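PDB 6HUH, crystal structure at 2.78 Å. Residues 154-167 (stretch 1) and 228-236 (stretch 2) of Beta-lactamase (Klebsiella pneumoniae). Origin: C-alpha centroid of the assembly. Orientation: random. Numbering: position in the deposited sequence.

Stretch 1 154-167: SPQEQARFLGKLVS
Stretch 2 228-236: QKLIFVHTV

A helix packed along a β-strand is commonly held by apolar side-chain packing, without hydrogen bonds between the two, and this pair from a Klebsiella pneumoniae β-lactamase is a clear example. Residues 155-166 form an α-helix and 228-236 an extended strand; their N-to-C directions differ by 151°, close to antiparallel, and their axes approach to 8.2 Å. No hydrogen bond crosses the interface, which buries 450 Å² summed over both sides. In the strand, Lys229, Ile231, Val233 and Thr235 direct their CA-to-CB bonds toward the helix, while Leu230, Phe232 and His234 point away, the alternation expected of extended backbone.

Ser154 (phi/psi -89/150) precedes the helix as its N-cap. Its OG accepts weak bonds from Glu157 N (3.4 Å) and Gln156 N (3.3 Å), and Ser154 N donates to Glu157 OE1 at 2.9 Å, closing a reciprocal box. Helical values, near -60/-45, then follow, though psi relaxes to -24 at Val166. Pro155 suits the first turn, where no amide hydrogen is needed. Pro155 CA lies 6.0 Å from Val233 CA, and Pro155 CB packs 3.6 Å from Val233 CG1, with the Val233 chi1 at t; the ring, C-gamma exo, also brings CG to 4.3 Å from Thr235 CG2. Gln156 points away from the strand.

One turn on, Gln158 contributes its aliphatic base, CB lying 4.1 Å from Val233 CG2, while its NE2 is hydrogen-bonded elsewhere in the structure. Ala159 is the close-approach point of the middle turn: Ala159 CA is 6.2 Å from Ile231 CA, and its small CB fits 4.1 Å from Ile231 CG2 and 4.0 Å from Val233 CG2. Arg160, t at chi1, points away and remains partly exposed.

Leu162, with chi1 at -99° and chi2 at 22°, points toward the strand, setting CB 3.7 Å from Ile231 CG2 and CD2 4.4 Å from Val233 CG2. At Gly163 the contact is with backbone: the m, m rotamer of Ile231 places its CD1 3.9 Å from Gly163 N. Ile231 thus reaches along the helix and has the largest covered area of any residue here, 93 Å². Lys164 again points away.

Val166, chi1 115°, closes the contact. Its CG1 meets Ile231 CD1 at 4.0 Å and Lys229 CD at 3.8 Å; the lysine's m, t, t, m chain offers methylenes to the valine, although it is poorly ordered. Here the backbones have spread, with 8.0 Å between Val166 CA and Lys229 CA. Finally, Ser167 OG, with chi1 at m, donates to Gly163 O at 2.9 Å.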

# COMPACT_ATOMS: atom_id res chain seq x y z
N SER A 154 23.40 -15.38 8.08
CA SER A 154 23.38 -16.56 7.23
C SER A 154 21.89 -16.97 6.97
O SER A 154 21.02 -16.70 7.83
CB SER A 154 24.20 -17.68 7.85
OG SER A 154 23.36 -18.70 8.36
N PRO A 155 21.56 -17.58 5.79
CA PRO A 155 20.16 -17.97 5.55
C PRO A 155 19.54 -18.83 6.67
O PRO A 155 18.33 -18.71 6.93
CB PRO A 155 20.22 -18.69 4.19
CG PRO A 155 21.41 -18.10 3.53
CD PRO A 155 22.41 -17.91 4.63
N GLN A 156 20.38 -19.65 7.35
CA GLN A 156 20.00 -20.50 8.48
C GLN A 156 19.57 -19.63 9.64
O GLN A 156 18.47 -19.81 10.16
CB GLN A 156 21.18 -21.38 8.95
CG GLN A 156 21.23 -22.76 8.32
CD GLN A 156 22.62 -23.34 8.42
OE1 GLN A 156 23.41 -22.96 9.30
NE2 GLN A 156 22.95 -24.26 7.51
N GLU A 157 20.45 -18.67 10.03
CA GLU A 157 20.21 -17.72 11.12
C GLU A 157 18.95 -16.90 10.88
O GLU A 157 18.18 -16.74 11.82
CB GLU A 157 21.42 -16.80 11.31
CG GLU A 157 22.68 -17.46 11.83
CD GLU A 157 23.90 -16.56 11.84
OE1 GLU A 157 24.05 -15.75 10.89
OE2 GLU A 157 24.73 -16.70 12.76
N GLN A 158 18.72 -16.42 9.62
CA GLN A 158 17.51 -15.66 9.18
C GLN A 158 16.21 -16.41 9.47
O GLN A 158 15.25 -15.80 9.93
CB GLN A 158 17.56 -15.38 7.69
CG GLN A 158 18.30 -14.12 7.36
CD GLN A 158 17.41 -12.96 7.03
OE1 GLN A 158 16.28 -12.82 7.55
NE2 GLN A 158 17.93 -12.09 6.18
N ALA A 159 16.19 -17.73 9.17
CA ALA A 159 15.09 -18.67 9.39
C ALA A 159 14.85 -18.85 10.89
O ALA A 159 13.70 -18.88 11.32
CB ALA A 159 15.43 -20.02 8.77
N ARG A 160 15.94 -18.96 11.67
CA ARG A 160 15.91 -19.09 13.12
C ARG A 160 15.25 -17.84 13.73
O ARG A 160 14.29 -17.96 14.51
CB ARG A 160 17.33 -19.29 13.63
CG ARG A 160 17.47 -19.48 15.14
CD ARG A 160 16.79 -20.73 15.66
NE ARG A 160 15.62 -20.37 16.44
CZ ARG A 160 14.89 -21.22 17.14
NH1 ARG A 160 15.19 -22.51 17.16
NH2 ARG A 160 13.84 -20.79 17.83
N PHE A 161 15.72 -16.63 13.31
CA PHE A 161 15.18 -15.33 13.72
C PHE A 161 13.67 -15.23 13.41
O PHE A 161 12.89 -14.96 14.32
CB PHE A 161 15.98 -14.16 13.08
CG PHE A 161 15.24 -12.83 13.10
CD1 PHE A 161 15.07 -12.14 14.29
CD2 PHE A 161 14.67 -12.32 11.95
CE1 PHE A 161 14.34 -10.94 14.32
CE2 PHE A 161 13.94 -11.13 11.98
CZ PHE A 161 13.78 -10.45 13.17
N LEU A 162 13.29 -15.48 12.13
CA LEU A 162 11.92 -15.46 11.61
C LEU A 162 11.03 -16.41 12.40
O LEU A 162 9.88 -16.06 12.68
CB LEU A 162 11.92 -15.87 10.11
CG LEU A 162 11.86 -14.79 9.01
CD1 LEU A 162 12.32 -13.42 9.48
CD2 LEU A 162 12.64 -15.21 7.77
N GLY A 163 11.58 -17.56 12.78
CA GLY A 163 10.91 -18.59 13.57
C GLY A 163 10.57 -18.15 14.98
O GLY A 163 9.58 -18.60 15.55
N LYS A 164 11.39 -17.26 15.55
CA LYS A 164 11.17 -16.72 16.88
C LYS A 164 10.05 -15.65 16.83
O LYS A 164 9.21 -15.61 17.74
CB LYS A 164 12.47 -16.13 17.45
CG LYS A 164 13.46 -17.19 17.94
CD LYS A 164 14.71 -16.55 18.59
CE LYS A 164 15.69 -17.57 19.11
NZ LYS A 164 15.20 -18.26 20.33
N LEU A 165 10.03 -14.81 15.77
CA LEU A 165 9.00 -13.78 15.68
C LEU A 165 7.64 -14.42 15.34
O LEU A 165 6.62 -13.99 15.90
CB LEU A 165 9.38 -12.56 14.80
CG LEU A 165 9.04 -12.44 13.31
CD1 LEU A 165 7.62 -11.89 13.10
CD2 LEU A 165 9.96 -11.42 12.65
N VAL A 166 7.63 -15.50 14.54
CA VAL A 166 6.40 -16.20 14.19
C VAL A 166 5.85 -17.08 15.38
O VAL A 166 4.64 -17.33 15.44
CB VAL A 166 6.59 -16.98 12.87
CG1 VAL A 166 6.50 -18.49 13.04
CG2 VAL A 166 5.61 -16.50 11.84
N SER A 167 6.73 -17.51 16.31
CA SER A 167 6.38 -18.34 17.47
C SER A 167 6.07 -17.58 18.76
O SER A 167 5.76 -18.20 19.77
CB SER A 167 7.48 -19.37 17.75
OG SER A 167 7.61 -20.32 16.71
N GLN A 228 -0.98 -24.04 11.00
CA GLN A 228 0.23 -24.25 10.20
C GLN A 228 0.95 -22.97 9.78
O GLN A 228 0.33 -22.00 9.36
CB GLN A 228 -0.07 -25.12 8.97
CG GLN A 228 -0.47 -26.54 9.33
CD GLN A 228 0.12 -27.57 8.40
OE1 GLN A 228 -0.33 -27.75 7.26
NE2 GLN A 228 1.12 -28.28 8.89
N LYS A 229 2.28 -22.99 9.92
CA LYS A 229 3.20 -21.90 9.55
C LYS A 229 4.45 -22.49 8.88
O LYS A 229 4.80 -23.63 9.15
CB LYS A 229 3.58 -21.04 10.76
CG LYS A 229 2.53 -20.00 11.11
CD LYS A 229 2.85 -19.28 12.41
CE LYS A 229 1.67 -18.49 12.94
NZ LYS A 229 1.53 -17.16 12.28
N LEU A 230 5.11 -21.72 7.98
CA LEU A 230 6.28 -22.19 7.24
C LEU A 230 7.20 -21.03 6.89
O LEU A 230 6.79 -20.13 6.17
CB LEU A 230 5.82 -22.92 5.97
CG LEU A 230 6.88 -23.48 5.01
CD1 LEU A 230 6.69 -24.94 4.82
CD2 LEU A 230 6.79 -22.81 3.64
N ILE A 231 8.45 -21.07 7.41
CA ILE A 231 9.48 -20.07 7.12
C ILE A 231 10.13 -20.45 5.76
O ILE A 231 10.07 -21.61 5.35
CB ILE A 231 10.56 -20.02 8.24
CG1 ILE A 231 9.97 -19.93 9.68
CG2 ILE A 231 11.59 -18.94 7.99
CD1 ILE A 231 9.17 -18.79 10.04
N PHE A 232 10.74 -19.47 5.06
CA PHE A 232 11.44 -19.66 3.79
C PHE A 232 12.48 -18.55 3.63
O PHE A 232 12.23 -17.40 3.98
CB PHE A 232 10.49 -19.74 2.58
CG PHE A 232 9.61 -18.53 2.39
CD1 PHE A 232 10.11 -17.37 1.81
CD2 PHE A 232 8.27 -18.56 2.76
CE1 PHE A 232 9.32 -16.22 1.71
CE2 PHE A 232 7.46 -17.43 2.60
CZ PHE A 232 7.99 -16.25 2.09
N VAL A 233 13.67 -18.91 3.15
CA VAL A 233 14.78 -18.00 2.94
C VAL A 233 15.38 -18.36 1.59
O VAL A 233 15.63 -19.54 1.32
CB VAL A 233 15.85 -18.08 4.08
CG1 VAL A 233 16.98 -17.09 3.85
CG2 VAL A 233 15.23 -17.87 5.46
N HIS A 234 15.61 -17.36 0.73
CA HIS A 234 16.22 -17.61 -0.59
C HIS A 234 17.19 -16.52 -1.00
O HIS A 234 16.88 -15.34 -0.85
CB HIS A 234 15.15 -17.86 -1.66
CG HIS A 234 15.68 -18.19 -3.03
ND1 HIS A 234 16.56 -19.23 -3.23
CD2 HIS A 234 15.37 -17.65 -4.23
CE1 HIS A 234 16.79 -19.27 -4.53
NE2 HIS A 234 16.09 -18.33 -5.17
N THR A 235 18.37 -16.91 -1.51
CA THR A 235 19.38 -15.96 -1.99
C THR A 235 19.68 -16.17 -3.46
O THR A 235 19.66 -17.30 -3.94
CB THR A 235 20.67 -15.96 -1.18
OG1 THR A 235 21.22 -17.26 -1.22
CG2 THR A 235 20.47 -15.50 0.25
N VAL A 236 19.96 -15.07 -4.16
CA VAL A 236 20.33 -15.10 -5.57
C VAL A 236 21.67 -14.41 -5.68
O VAL A 236 21.78 -13.22 -5.37
CB VAL A 236 19.28 -14.43 -6.50
CG1 VAL A 236 19.81 -14.27 -7.91
CG2 VAL A 236 17.98 -15.21 -6.51